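Serpin48 (PDB 3OZQ) inhibits the serine protease SPE with high specificity in the innate immunity of the beetle Tenebrio molitor, as a member of the serpin family. Local coordinates at residues T43-L47 with V116-Q120; T161-N167 with L308-V314. One frame throughout, in Å; residues are numbered along the deposited sequence.

Contact 1 of 2, residues T43-L47 with V116-Q120; sequences TLLAL and VYGAQ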
ATOM      1  N   THR A  43      -0.032   5.337   8.367  1.00 30.28           N
ATOM      2  CA  THR A  43       0.054   6.767   8.647  1.00 33.17           C
ATOM      3  C   THR A  43      -1.318   7.421   8.924  1.00 34.49           C
ATOM      4  O   THR A  43      -1.433   8.393   9.680  1.00 32.64           O
ATOM      5  CB  THR A  43       0.712   7.500   7.490  1.00 32.26           C
ATOM      6  OG1 THR A  43      -0.096   7.349   6.319  1.00 33.64           O
ATOM      7  CG2 THR A  43       2.117   6.948   7.247  1.00 33.84           C
ATOM      8  N   LEU A  44      -2.359   6.906   8.285  1.00 30.58           N
ATOM      9  CA  LEU A  44      -3.687   7.455   8.491  1.00 34.03           C
ATOM     10  C   LEU A  44      -4.189   7.065   9.871  1.00 33.14           C
ATOM     11  O   LEU A  44      -4.698   7.892  10.636  1.00 32.85           O
ATOM     12  CB  LEU A  44      -4.636   6.970   7.393  1.00 29.62           C
ATOM     13  CG  LEU A  44      -6.012   7.625   7.401  1.00 35.22           C
ATOM     14  CD1 LEU A  44      -5.851   9.114   7.586  1.00 32.50           C
ATOM     15  CD2 LEU A  44      -6.780   7.308   6.091  1.00 28.93           C
ATOM     16  N   LEU A  45      -4.002   5.801  10.213  1.00 34.88           N
ATOM     17  CA  LEU A  45      -4.415   5.322  11.519  1.00 34.00           C
ATOM     18  C   LEU A  45      -3.628   6.030  12.636  1.00 39.58           C
ATOM     19  O   LEU A  45      -4.140   6.243  13.736  1.00 35.15           O
ATOM     20  CB  LEU A  45      -4.205   3.821  11.604  1.00 33.40           C
ATOM     21  CG  LEU A  45      -4.765   3.178  12.868  1.00 40.85           C
ATOM     22  CD1 LEU A  45      -6.282   3.179  12.849  1.00 38.04           C
ATOM     23  CD2 LEU A  45      -4.234   1.764  13.028  1.00 44.04           C
ATOM     24  N   ALA A  46      -2.369   6.370  12.359  1.00 37.94           N
ATOM     25  CA  ALA A  46      -1.582   7.149  13.309  1.00 37.41           C
ATOM     26  C   ALA A  46      -2.192   8.555  13.507  1.00 38.68           C
ATOM     27  O   ALA A  46      -2.211   9.080  14.613  1.00 37.33           O
ATOM     28  CB  ALA A  46      -0.119   7.230  12.860  1.00 35.00           C
ATOM     29  N   LEU A  47      -2.693   9.158  12.431  1.00 36.88           N
ATOM     30  CA  LEU A  47      -3.387  10.429  12.535  1.00 37.17           C
ATOM     31  C   LEU A  47      -4.582  10.245  13.453  1.00 40.78           C
ATOM     32  O   LEU A  47      -4.762  10.995  14.419  1.00 40.73           O
ATOM     33  CB  LEU A  47      -3.875  10.892  11.169  1.00 42.89           C
ATOM     34  CG  LEU A  47      -4.108  12.398  10.972  1.00 43.90           C
ATOM     35  CD1 LEU A  47      -5.151  12.645   9.902  1.00 37.67           C
ATOM     36  CD2 LEU A  47      -4.483  13.103  12.252  1.00 44.56           C
ATOM     37  N   VAL A 116       1.634  17.212   9.889  1.00 49.86           N
ATOM     38  CA  VAL A 116       2.396  16.019  10.243  1.00 49.46           C
ATOM     39  C   VAL A 116       2.094  14.786   9.388  1.00 49.85           C
ATOM     40  O   VAL A 116       3.018  14.099   8.951  1.00 44.61           O
ATOM     41  CB  VAL A 116       2.190  15.631  11.717  1.00 52.00           C
ATOM     42  CG1 VAL A 116       2.833  14.285  12.007  1.00 47.49           C
ATOM     43  CG2 VAL A 116       2.752  16.718  12.639  1.00 55.55           C
ATOM     44  N   TYR A 117       0.813  14.504   9.159  1.00 46.32           N
ATOM     45  CA  TYR A 117       0.412  13.188   8.648  1.00 45.78           C
ATOM     46  C   TYR A 117      -0.007  13.159   7.186  1.00 43.58           C
ATOM     47  O   TYR A 117      -0.546  12.154   6.717  1.00 47.95           O
ATOM     48  CB  TYR A 117      -0.724  12.607   9.488  1.00 45.14           C
ATOM     49  CG  TYR A 117      -0.366  12.271  10.909  1.00 45.98           C
ATOM     50  CD1 TYR A 117      -0.032  10.979  11.278  1.00 42.26           C
ATOM     51  CD2 TYR A 117      -0.396  13.247  11.898  1.00 50.11           C
ATOM     52  CE1 TYR A 117       0.275  10.671  12.593  1.00 42.78           C
ATOM     53  CE2 TYR A 117      -0.084  12.952  13.199  1.00 45.88           C
ATOM     54  CZ  TYR A 117       0.247  11.664  13.547  1.00 43.46           C
ATOM     55  OH  TYR A 117       0.552  11.381  14.865  1.00 49.92           O
ATOM     56  N   GLY A 118       0.229  14.247   6.466  1.00 44.17           N
ATOM     57  CA  GLY A 118      -0.100  14.304   5.055  1.00 39.51           C
ATOM     58  C   GLY A 118      -1.532  13.902   4.750  1.00 44.26           C
ATOM     59  O   GLY A 118      -1.803  13.177   3.788  1.00 44.00           O
ATOM     60  N   ALA A 119      -2.455  14.375   5.575  1.00 41.07           N
ATOM     61  CA  ALA A 119      -3.870  14.126   5.351  1.00 41.75           C
ATOM     62  C   ALA A 119      -4.634  15.383   5.735  1.00 49.46           C
ATOM     63  O   ALA A 119      -4.032  16.402   6.075  1.00 51.47           O
ATOM     64  CB  ALA A 119      -4.333  12.952   6.185  1.00 40.82           C
ATOM     65  N   GLN A 120      -5.958  15.325   5.675  1.00 45.18           N
ATOM     66  CA  GLN A 120      -6.753  16.396   6.264  1.00 42.67           C
ATOM     67  C   GLN A 120      -8.011  15.874   6.927  1.00 44.54           C
ATOM     68  O   GLN A 120      -8.294  14.681   6.868  1.00 38.88           O
ATOM     69  CB  GLN A 120      -7.050  17.486   5.247  1.00 45.88           C
ATOM     70  CG  GLN A 120      -7.977  17.106   4.162  1.00 45.86           C
ATOM     71  CD  GLN A 120      -7.948  18.119   3.046  1.00 48.95           C
ATOM     72  OE1 GLN A 120      -8.972  18.410   2.426  1.00 47.43           O
ATOM     73  NE2 GLN A 120      -6.765  18.661   2.779  1.00 50.48           N
TER
HETATM   74  O   HOH W   1      -2.088   9.870   6.070  1.00 37.53           O
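The ring of Y117 lies flat against the backbone of L47 on helix 38-50, and this one aromatic side chain carries most of the contact. The CA of L47 stands 3.7 Å from the ring centroid, 14° off the ring normal, which meets the definition of a CH-pi contact over the face. V116 sits on the opposite face with its CG1, offset toward the rim, so the ring is held between its own sequence neighbour and the helix. With CG beside the backbone N of Y117 (chi1 -66°), the ring is carried over the helix turn from T43 to L47. CE1 of Y117 reaches A46, 3.5 Å from its CB. Ring CD1 comes obliquely upon the carbonyl oxygen of T43, an atom already bonded to the N-H of L47 within the helix. At the root of the side chain, CG of L47 is 3.7 Å from CB of Y117. The backbone carbonyl of Y117 is served differently: a water donates to Y117 O at 2.8 Å and to OG1 of T43 at 3.2 Å, and that hydroxyl is also hydrogen-bonded to S40 O. Further on, A119 directs its methyl at the helix, where CD1 of L47 approaches CB of A119 to 3.8 Å and L44 touches it more loosely. Helix 70-83 adds V77 beside both T43 and Y117, while F109 and A113 of helix 107-115 press on L47. Helix 38-50 packs on the serpin's large central sheet through L44, at strand 163-174 and I97, and the contact holds the turn into strand 120-124 against it. No direct hydrogen bond joins the two segments: shape and dispersion hold them, and one bridging water supplies the polar link between the Y117 carbonyl and the T43 hydroxyl.

Contact 2 of 2, residues T161-N167 with L308-V314; sequences TRVVLIN and LVISNIV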
ATOM      1  N   THR A 161     -23.075   6.541  10.837  1.00 42.75           N
ATOM      2  CA  THR A 161     -21.739   6.886  10.362  1.00 42.38           C
ATOM      3  C   THR A 161     -21.250   8.099  11.144  1.00 41.89           C
ATOM      4  O   THR A 161     -21.921   9.134  11.164  1.00 39.88           O
ATOM      5  CB  THR A 161     -21.695   7.154   8.843  1.00 41.21           C
ATOM      6  OG1 THR A 161     -22.187   6.008   8.147  1.00 40.52           O
ATOM      7  CG2 THR A 161     -20.255   7.422   8.387  1.00 35.51           C
ATOM      8  N   ARG A 162     -20.102   7.943  11.810  1.00 35.68           N
ATOM      9  CA  ARG A 162     -19.538   8.963  12.703  1.00 33.30           C
ATOM     10  C   ARG A 162     -18.166   9.467  12.254  1.00 35.35           C
ATOM     11  O   ARG A 162     -17.948  10.666  12.150  1.00 34.19           O
ATOM     12  CB  ARG A 162     -19.448   8.427  14.138  1.00 35.28           C
ATOM     13  CG  ARG A 162     -20.720   8.699  14.981  1.00 36.94           C
ATOM     14  CD  ARG A 162     -20.972   7.606  16.029  1.00 39.03           C
ATOM     15  NE  ARG A 162     -21.182   6.279  15.426  1.00 41.19           N
ATOM     16  CZ  ARG A 162     -21.287   5.151  16.126  1.00 39.43           C
ATOM     17  NH1 ARG A 162     -21.210   5.183  17.447  1.00 47.61           N
ATOM     18  NH2 ARG A 162     -21.474   3.995  15.515  1.00 39.95           N
ATOM     19  N   VAL A 163     -17.238   8.545  12.010  1.00 35.52           N
ATOM     20  CA  VAL A 163     -15.950   8.911  11.407  1.00 36.37           C
ATOM     21  C   VAL A 163     -15.560   7.956  10.292  1.00 34.34           C
ATOM     22  O   VAL A 163     -15.590   6.725  10.464  1.00 34.23           O
ATOM     23  CB  VAL A 163     -14.801   8.938  12.435  1.00 35.35           C
ATOM     24  CG1 VAL A 163     -13.461   9.218  11.731  1.00 33.65           C
ATOM     25  CG2 VAL A 163     -15.072   9.979  13.515  1.00 38.11           C
ATOM     26  N   VAL A 164     -15.183   8.528   9.150  1.00 32.29           N
ATOM     27  CA  VAL A 164     -14.744   7.738   8.020  1.00 34.15           C
ATOM     28  C   VAL A 164     -13.322   8.134   7.653  1.00 33.54           C
ATOM     29  O   VAL A 164     -13.043   9.315   7.438  1.00 33.75           O
ATOM     30  CB  VAL A 164     -15.663   7.941   6.800  1.00 37.09           C
ATOM     31  CG1 VAL A 164     -15.113   7.190   5.587  1.00 32.69           C
ATOM     32  CG2 VAL A 164     -17.076   7.482   7.138  1.00 34.06           C
ATOM     33  N   LEU A 165     -12.437   7.138   7.611  1.00 32.95           N
ATOM     34  CA  LEU A 165     -11.068   7.301   7.098  1.00 33.33           C
ATOM     35  C   LEU A 165     -11.027   6.938   5.628  1.00 31.51           C
ATOM     36  O   LEU A 165     -11.360   5.820   5.249  1.00 30.06           O
ATOM     37  CB  LEU A 165     -10.079   6.385   7.824  1.00 30.02           C
ATOM     38  CG  LEU A 165      -9.909   6.339   9.346  1.00 35.59           C
ATOM     39  CD1 LEU A 165      -8.442   6.285   9.734  1.00 29.11           C
ATOM     40  CD2 LEU A 165     -10.648   7.437  10.095  1.00 28.97           C
ATOM     41  N   ILE A 166     -10.604   7.887   4.808  1.00 30.99           N
ATOM     42  CA  ILE A 166     -10.437   7.662   3.381  1.00 30.79           C
ATOM     43  C   ILE A 166      -8.947   7.663   3.062  1.00 34.05           C
ATOM     44  O   ILE A 166      -8.220   8.529   3.548  1.00 32.74           O
ATOM     45  CB  ILE A 166     -11.068   8.801   2.586  1.00 35.01           C
ATOM     46  CG1 ILE A 166     -12.587   8.682   2.633  1.00 39.29           C
ATOM     47  CG2 ILE A 166     -10.579   8.770   1.166  1.00 37.97           C
ATOM     48  CD1 ILE A 166     -13.074   7.260   2.567  1.00 35.62           C
ATOM     49  N   ASN A 167      -8.506   6.706   2.250  1.00 29.70           N
ATOM     50  CA  ASN A 167      -7.069   6.514   1.953  1.00 33.00           C
ATOM     51  C   ASN A 167      -6.839   6.051   0.519  1.00 32.34           C
ATOM     52  O   ASN A 167      -6.841   4.865   0.245  1.00 31.18           O
ATOM     53  CB  ASN A 167      -6.502   5.478   2.923  1.00 32.47           C
ATOM     54  CG  ASN A 167      -5.012   5.229   2.746  1.00 33.19           C
ATOM     55  OD1 ASN A 167      -4.289   6.019   2.141  1.00 34.07           O
ATOM     56  ND2 ASN A 167      -4.545   4.135   3.324  1.00 26.69           N
ATOM     57  N   LEU A 308     -18.001   9.836  19.032  1.00 45.00           N
ATOM     58  CA  LEU A 308     -17.532   9.373  17.731  1.00 40.67           C
ATOM     59  C   LEU A 308     -16.883   8.008  17.861  1.00 38.37           C
ATOM     60  O   LEU A 308     -16.344   7.667  18.908  1.00 41.81           O
ATOM     61  CB  LEU A 308     -16.560  10.383  17.134  1.00 40.61           C
ATOM     62  CG  LEU A 308     -17.140  11.762  16.825  1.00 40.57           C
ATOM     63  CD1 LEU A 308     -16.058  12.692  16.300  1.00 44.05           C
ATOM     64  CD2 LEU A 308     -18.299  11.672  15.836  1.00 41.01           C
ATOM     65  N   VAL A 309     -16.997   7.210  16.809  1.00 38.06           N
ATOM     66  CA  VAL A 309     -16.250   5.969  16.688  1.00 35.45           C
ATOM     67  C   VAL A 309     -15.742   5.963  15.259  1.00 37.91           C
ATOM     68  O   VAL A 309     -16.241   6.723  14.425  1.00 35.92           O
ATOM     69  CB  VAL A 309     -17.123   4.725  16.920  1.00 37.10           C
ATOM     70  CG1 VAL A 309     -17.924   4.857  18.229  1.00 37.51           C
ATOM     71  CG2 VAL A 309     -18.061   4.509  15.733  1.00 40.33           C
ATOM     72  N   ILE A 310     -14.746   5.132  14.963  1.00 37.33           N
ATOM     73  CA  ILE A 310     -14.333   4.989  13.582  1.00 30.37           C
ATOM     74  C   ILE A 310     -15.322   4.055  12.908  1.00 35.63           C
ATOM     75  O   ILE A 310     -15.391   2.872  13.232  1.00 37.24           O
ATOM     76  CB  ILE A 310     -12.911   4.404  13.431  1.00 28.90           C
ATOM     77  CG1 ILE A 310     -11.860   5.332  14.051  1.00 29.13           C
ATOM     78  CG2 ILE A 310     -12.600   4.186  11.969  1.00 29.14           C
ATOM     79  CD1 ILE A 310     -10.402   4.829  13.822  1.00 31.00           C
ATOM     80  N   SER A 311     -16.073   4.587  11.957  1.00 33.11           N
ATOM     81  CA  SER A 311     -17.135   3.817  11.322  1.00 35.66           C
ATOM     82  C   SER A 311     -16.623   2.990  10.139  1.00 34.23           C
ATOM     83  O   SER A 311     -17.035   1.849   9.942  1.00 35.32           O
ATOM     84  CB  SER A 311     -18.254   4.749  10.864  1.00 31.65           C
ATOM     85  OG  SER A 311     -18.733   5.528  11.937  1.00 34.78           O
ATOM     86  N   ASN A 312     -15.754   3.585   9.335  1.00 31.15           N
ATOM     87  CA  ASN A 312     -15.194   2.875   8.187  1.00 34.72           C
ATOM     88  C   ASN A 312     -13.757   3.294   7.930  1.00 31.79           C
ATOM     89  O   ASN A 312     -13.376   4.415   8.251  1.00 29.41           O
ATOM     90  CB  ASN A 312     -16.032   3.118   6.929  1.00 33.45           C
ATOM     91  CG  ASN A 312     -17.514   2.912   7.172  1.00 33.82           C
ATOM     92  OD1 ASN A 312     -18.155   3.729   7.812  1.00 34.65           O
ATOM     93  ND2 ASN A 312     -18.051   1.804   6.686  1.00 37.98           N
ATOM     94  N   ILE A 313     -12.965   2.382   7.356  1.00 32.48           N
ATOM     95  CA  ILE A 313     -11.627   2.713   6.891  1.00 31.96           C
ATOM     96  C   ILE A 313     -11.421   2.091   5.518  1.00 30.54           C
ATOM     97  O   ILE A 313     -11.396   0.881   5.377  1.00 30.05           O
ATOM     98  CB  ILE A 313     -10.520   2.189   7.836  1.00 32.18           C
ATOM     99  CG1 ILE A 313     -10.815   2.577   9.285  1.00 33.43           C
ATOM    100  CG2 ILE A 313      -9.167   2.741   7.408  1.00 31.82           C
ATOM    101  CD1 ILE A 313      -9.803   1.975  10.274  1.00 30.76           C
ATOM    102  N   VAL A 314     -11.284   2.930   4.510  1.00 28.92           N
ATOM    103  CA  VAL A 314     -11.321   2.457   3.145  1.00 29.29           C
ATOM    104  C   VAL A 314     -10.086   2.908   2.388  1.00 28.62           C
ATOM    105  O   VAL A 314      -9.830   4.109   2.246  1.00 33.65           O
ATOM    106  CB  VAL A 314     -12.623   2.926   2.419  1.00 27.57           C
ATOM    107  CG1 VAL A 314     -12.694   2.320   1.016  1.00 29.22           C
ATOM    108  CG2 VAL A 314     -13.825   2.491   3.210  1.00 27.81           C
TER
HETATM  109  O   HOH W   2     -20.779   3.828   8.046  1.00 38.26           O
HETATM  110  O   HOH W   3     -20.634   3.568  12.922  1.00 38.98           O
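R162 lays its guanidinium group across V309, whose CG2 sits 3.3 Å above the plane and over its centre, the two side chains meeting obliquely. Bends at chi2 and chi3 (-61° at chi3) fold the chain back so that NE can bond to L160 O, while NH2 donates to a water at 2.8 Å that also bonds to OG of S311. That serine oxygen, beside its own backbone N, accepts the N-H of R162 at 2.8 Å in a nearly straight bond (165°). With an alanine in place of R162, V309 would probably lose the flat group covering its CG2, and the L160 carbonyl and the water would each lose a donor. Beyond this loop end the segments run as parallel strands, their axes 4.7 Å apart and 15° from parallel. S311 N donates to V163 O at 2.7 Å, in the carbonyl plane; L165 N bonds to N312 O at 3.0 Å, and V314 N to L165 O and N167 N to V314 O continue the ladder. On one face L165 and I313 lie side by side pointing the same way, CB of L165 3.8 Å from CG2 of I313; V163 on the same face is crossed at about a right angle by L308 of the loop before the strand. On the other face V164 meets N312 obliquely, and a water joins OD1 of N312 to OG1 of T161, itself bonded to N158 N. In serpins this is the strand pair of the central sheet that separates to admit the cleaved reactive loop, so these bonds probably hold the uninserted state. Strand 90-100 flanks strand 163-174 on its other edge, helix 38-50 packs L44 against L165, and helix 129-143 covers V164 and I166 with M136.

From the N terminus, helix 38-50 comes first, and contact 1 closes a loop of 68 residues holding helices 54-63, 70-83 and 107-115 and strand 90-100. Contact 2 opens only afterwards and closes a loop of 140 residues, with far more strand than helix in it, so the two are in series and neither nest nor cross. Their centres lie about 13 Å apart, yet they touch directly: CD2 of L44 is 3.7 Å from CB of N167. Strand 90-100 joins them in the sheet as well, pairing with strand 120-124, which begins at the last residue of contact 1, and with strand 163-174 of contact 2. Helix 38-50 is thus tied both to the loop before strand 120-124 and to the sheet behind it.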